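Local coordinates for protein xylooligosaccharide oxidase (Myceliophthora thermophila, PDB 5L6G) that oxidises the C1 hydroxyl of xylooligosaccharides and related sugars to lactones, reducing oxygen to hydrogen peroxide with a bicovalently bound FAD, at residues G275-T280 against R373-I378. Residues are numbered along the deposited sequence; the frame is centred on the assembly and turned at random.
Sequences GNAFQT and RSWYII. With XYS (alpha-D-xylopyranose), chain K; XYP (beta-D-xylopyranose), chain H.
Gly275 and Ile377 form an antiparallel hydrogen-bonded pair, with Gly275 N 2.8 Å from Ile377 O and Ile377 N 2.8 Å from Gly275 O. Both bonds are nearly straight. Gly275 O also receives a CA-H...O contact from Tyr376 CA at 3.2 Å. Beyond this pair the turn lies against one face of the Trp375 indole. Asn276 CA sits over that face, 4.0 Å from the centroid of the six-membered ring of Trp375, as a CH-pi contact. Ala277 N stands above the same face toward the rim, 3.4 Å from Trp375 CZ2, and Ala277 CB touches CZ2 and NE1. A water accepts from Ala277 N and donates to Trp375 O, bridging the two backbones past the last direct bond. Gly275 ends strand 269-275, which lies beside strand 374-381 in the large antiparallel sheet in the substrate-binding half of this FAD-linked oxidase. Residues 276-279 make the hairpin turn from 269-275 into 280-286. Asn276 OD1 holds that turn. Phe278 N, 2.8 Å from Asn276 OD1 and in the carbonyl plane, makes an Asx turn; Gln279 N, from above that plane, extends it to an Asx motif. Phe428 and Trp432 meet the Trp375 ring edge-to-face. An alanine at Trp375 would probably leave the turn at Asn276 and Ala277 without its aromatic floor and open a gap beside these two rings. Ala277 O accepts a hydrogen bond from O2 of a bound alpha-D-xylopyranose. Toward the flavin, Tyr376 OH and Ile378 CD1 line the pocket of a beta-D-xylopyranose, with Tyr376 OH 3.2 Å from C5 of that sugar.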
loop_
_atom_site.group_PDB
_atom_site.type_symbol
_atom_site.label_atom_id
_atom_site.label_comp_id
_atom_site.label_asym_id
_atom_site.label_seq_id
_atom_site.Cartn_x
_atom_site.Cartn_y
_atom_site.Cartn_z
ATOM N N GLY A 275 0.561 -0.714 17.989
ATOM C CA GLY A 275 1.399 -0.565 19.158
ATOM C C GLY A 275 2.242 0.671 19.010
ATOM O O GLY A 275 2.711 0.980 17.917
ATOM N N ASN A 276 2.389 1.410 20.103
ATOM C CA ASN A 276 3.425 2.438 20.206
ATOM C C ASN A 276 3.995 2.357 21.608
ATOM O O ASN A 276 3.614 1.468 22.366
ATOM C CB ASN A 276 2.868 3.830 19.859
ATOM C CG ASN A 276 1.725 4.260 20.747
ATOM O OD1 ASN A 276 1.839 4.282 21.967
ATOM N ND2 ASN A 276 0.597 4.622 20.126
ATOM N N ALA A 277 4.896 3.264 21.971
ATOM C CA ALA A 277 5.561 3.176 23.267
ATOM C C ALA A 277 4.613 3.320 24.451
ATOM O O ALA A 277 4.999 2.961 25.591
ATOM C CB ALA A 277 6.650 4.230 23.393
ATOM N N PHE A 278 3.435 3.897 24.203
ATOM C CA PHE A 278 2.536 4.367 25.263
ATOM C C PHE A 278 1.210 3.621 25.331
ATOM O O PHE A 278 0.521 3.684 26.353
ATOM C CB PHE A 278 2.323 5.875 25.096
ATOM C CG PHE A 278 3.595 6.593 24.740
ATOM C CD1 PHE A 278 4.604 6.725 25.684
ATOM C CD2 PHE A 278 3.826 7.044 23.459
ATOM C CE1 PHE A 278 5.808 7.355 25.356
ATOM C CE2 PHE A 278 5.016 7.679 23.138
ATOM C CZ PHE A 278 5.999 7.834 24.085
ATOM N N GLN A 279 0.862 2.889 24.285
ATOM C CA GLN A 279 -0.330 2.043 24.330
ATOM C C GLN A 279 -0.252 0.986 23.236
ATOM O O GLN A 279 0.370 1.215 22.201
ATOM C CB GLN A 279 -1.605 2.885 24.169
ATOM C CG GLN A 279 -2.884 2.061 24.211
ATOM C CD GLN A 279 -4.089 2.861 24.639
ATOM O OE1 GLN A 279 -4.460 2.858 25.814
ATOM N NE2 GLN A 279 -4.696 3.562 23.703
ATOM N N THR A 280 -0.860 -0.168 23.494
ATOM C CA THR A 280 -1.027 -1.221 22.503
ATOM C C THR A 280 -2.486 -1.643 22.513
ATOM O O THR A 280 -3.080 -1.814 23.579
ATOM C CB THR A 280 -0.139 -2.435 22.801
ATOM O OG1 THR A 280 1.251 -2.029 22.807
ATOM C CG2 THR A 280 -0.341 -3.509 21.717
ATOM N N ARG A 373 11.605 8.839 19.752
ATOM C CA ARG A 373 10.889 9.340 18.596
ATOM C C ARG A 373 9.520 8.689 18.513
ATOM O O ARG A 373 9.283 7.638 19.106
ATOM C CB ARG A 373 11.660 9.002 17.321
ATOM C CG ARG A 373 13.031 9.634 17.256
ATOM C CD ARG A 373 13.647 9.380 15.887
ATOM N NE ARG A 373 13.886 7.961 15.612
ATOM C CZ ARG A 373 14.956 7.270 16.008
ATOM N NH1 ARG A 373 15.910 7.842 16.770
ATOM N NH2 ARG A 373 15.072 5.982 15.675
ATOM N N SER A 374 8.631 9.307 17.750
ATOM C CA SER A 374 7.281 8.785 17.526
ATOM C C SER A 374 7.246 7.586 16.578
ATOM O O SER A 374 7.068 7.741 15.352
ATOM C CB SER A 374 6.387 9.878 16.943
ATOM O OG SER A 374 6.264 10.966 17.819
ATOM N N TRP A 375 7.300 6.391 17.135
ATOM C CA TRP A 375 7.250 5.196 16.346
ATOM C C TRP A 375 5.933 4.448 16.594
ATOM O O TRP A 375 5.271 4.669 17.604
ATOM C CB TRP A 375 8.448 4.309 16.646
ATOM C CG TRP A 375 8.456 3.796 18.042
ATOM C CD1 TRP A 375 9.070 4.358 19.113
ATOM C CD2 TRP A 375 7.786 2.633 18.525
ATOM N NE1 TRP A 375 8.837 3.620 20.233
ATOM C CE2 TRP A 375 8.046 2.550 19.897
ATOM C CE3 TRP A 375 6.989 1.647 17.924
ATOM C CZ2 TRP A 375 7.551 1.511 20.687
ATOM C CZ3 TRP A 375 6.498 0.643 18.687
ATOM C CH2 TRP A 375 6.782 0.566 20.057
ATOM N N TYR A 376 5.536 3.621 15.634
ATOM C CA TYR A 376 4.458 2.656 15.864
ATOM C C TYR A 376 4.728 1.385 15.096
ATOM O O TYR A 376 5.553 1.363 14.171
ATOM C CB TYR A 376 3.064 3.214 15.517
ATOM C CG TYR A 376 2.799 3.557 14.055
ATOM C CD1 TYR A 376 2.502 2.553 13.120
ATOM C CD2 TYR A 376 2.790 4.879 13.618
ATOM C CE1 TYR A 376 2.235 2.861 11.789
ATOM C CE2 TYR A 376 2.510 5.189 12.280
ATOM C CZ TYR A 376 2.245 4.165 11.380
ATOM O OH TYR A 376 1.982 4.436 10.048
ATOM N N ILE A 377 4.047 0.323 15.513
ATOM C CA ILE A 377 4.013 -0.926 14.781
ATOM C C ILE A 377 2.543 -1.310 14.549
ATOM O O ILE A 377 1.704 -1.214 15.452
ATOM C CB ILE A 377 4.777 -2.060 15.508
ATOM C CG1 ILE A 377 4.765 -3.342 14.675
ATOM C CG2 ILE A 377 4.204 -2.346 16.884
ATOM C CD1 ILE A 377 5.700 -4.406 15.215
ATOM N N ILE A 378 2.238 -1.716 13.328
ATOM C CA ILE A 378 0.930 -2.269 13.036
ATOM C C ILE A 378 1.133 -3.738 12.689
ATOM O O ILE A 378 2.019 -4.073 11.924
ATOM C CB ILE A 378 0.244 -1.522 11.899
ATOM C CG1 ILE A 378 -0.241 -0.163 12.392
ATOM C CG2 ILE A 378 -0.911 -2.338 11.334
ATOM C CD1 ILE A 378 -0.905 0.672 11.313
HETATM C C1 XYS K . 7.134 4.643 27.656
HETATM C C2 XYS K . 7.960 3.383 27.428
HETATM C C3 XYS K . 8.990 3.193 28.542
HETATM C C4 XYS K . 9.853 4.449 28.558
HETATM C C5 XYS K . 8.960 5.630 28.894
HETATM O O1 XYS K . 6.309 4.423 28.790
HETATM O O2 XYS K . 7.096 2.253 27.351
HETATM O O3 XYS K . 9.776 2.007 28.332
HETATM O O4 XYS K . 10.906 4.342 29.512
HETATM O O5 XYS K . 7.969 5.797 27.871
HETATM O O1 XYP H . -1.266 0.939 7.367
HETATM C C1 XYP H . -1.466 2.351 7.384
HETATM C C2 XYP H . -2.398 2.709 8.540
HETATM C C3 XYP H . -2.486 4.218 8.729
HETATM C C4 XYP H . -1.087 4.817 8.845
HETATM C C5 XYP H . -0.209 4.388 7.662
HETATM O O2 XYP H . -3.691 2.183 8.240
HETATM O O3 XYP H . -3.322 4.541 9.854
HETATM O O4 XYP H . -1.164 6.247 8.821
HETATM O O5 XYP H . -0.197 2.972 7.505
HETATM O O HOH W 1 5.894 5.399 20.329
#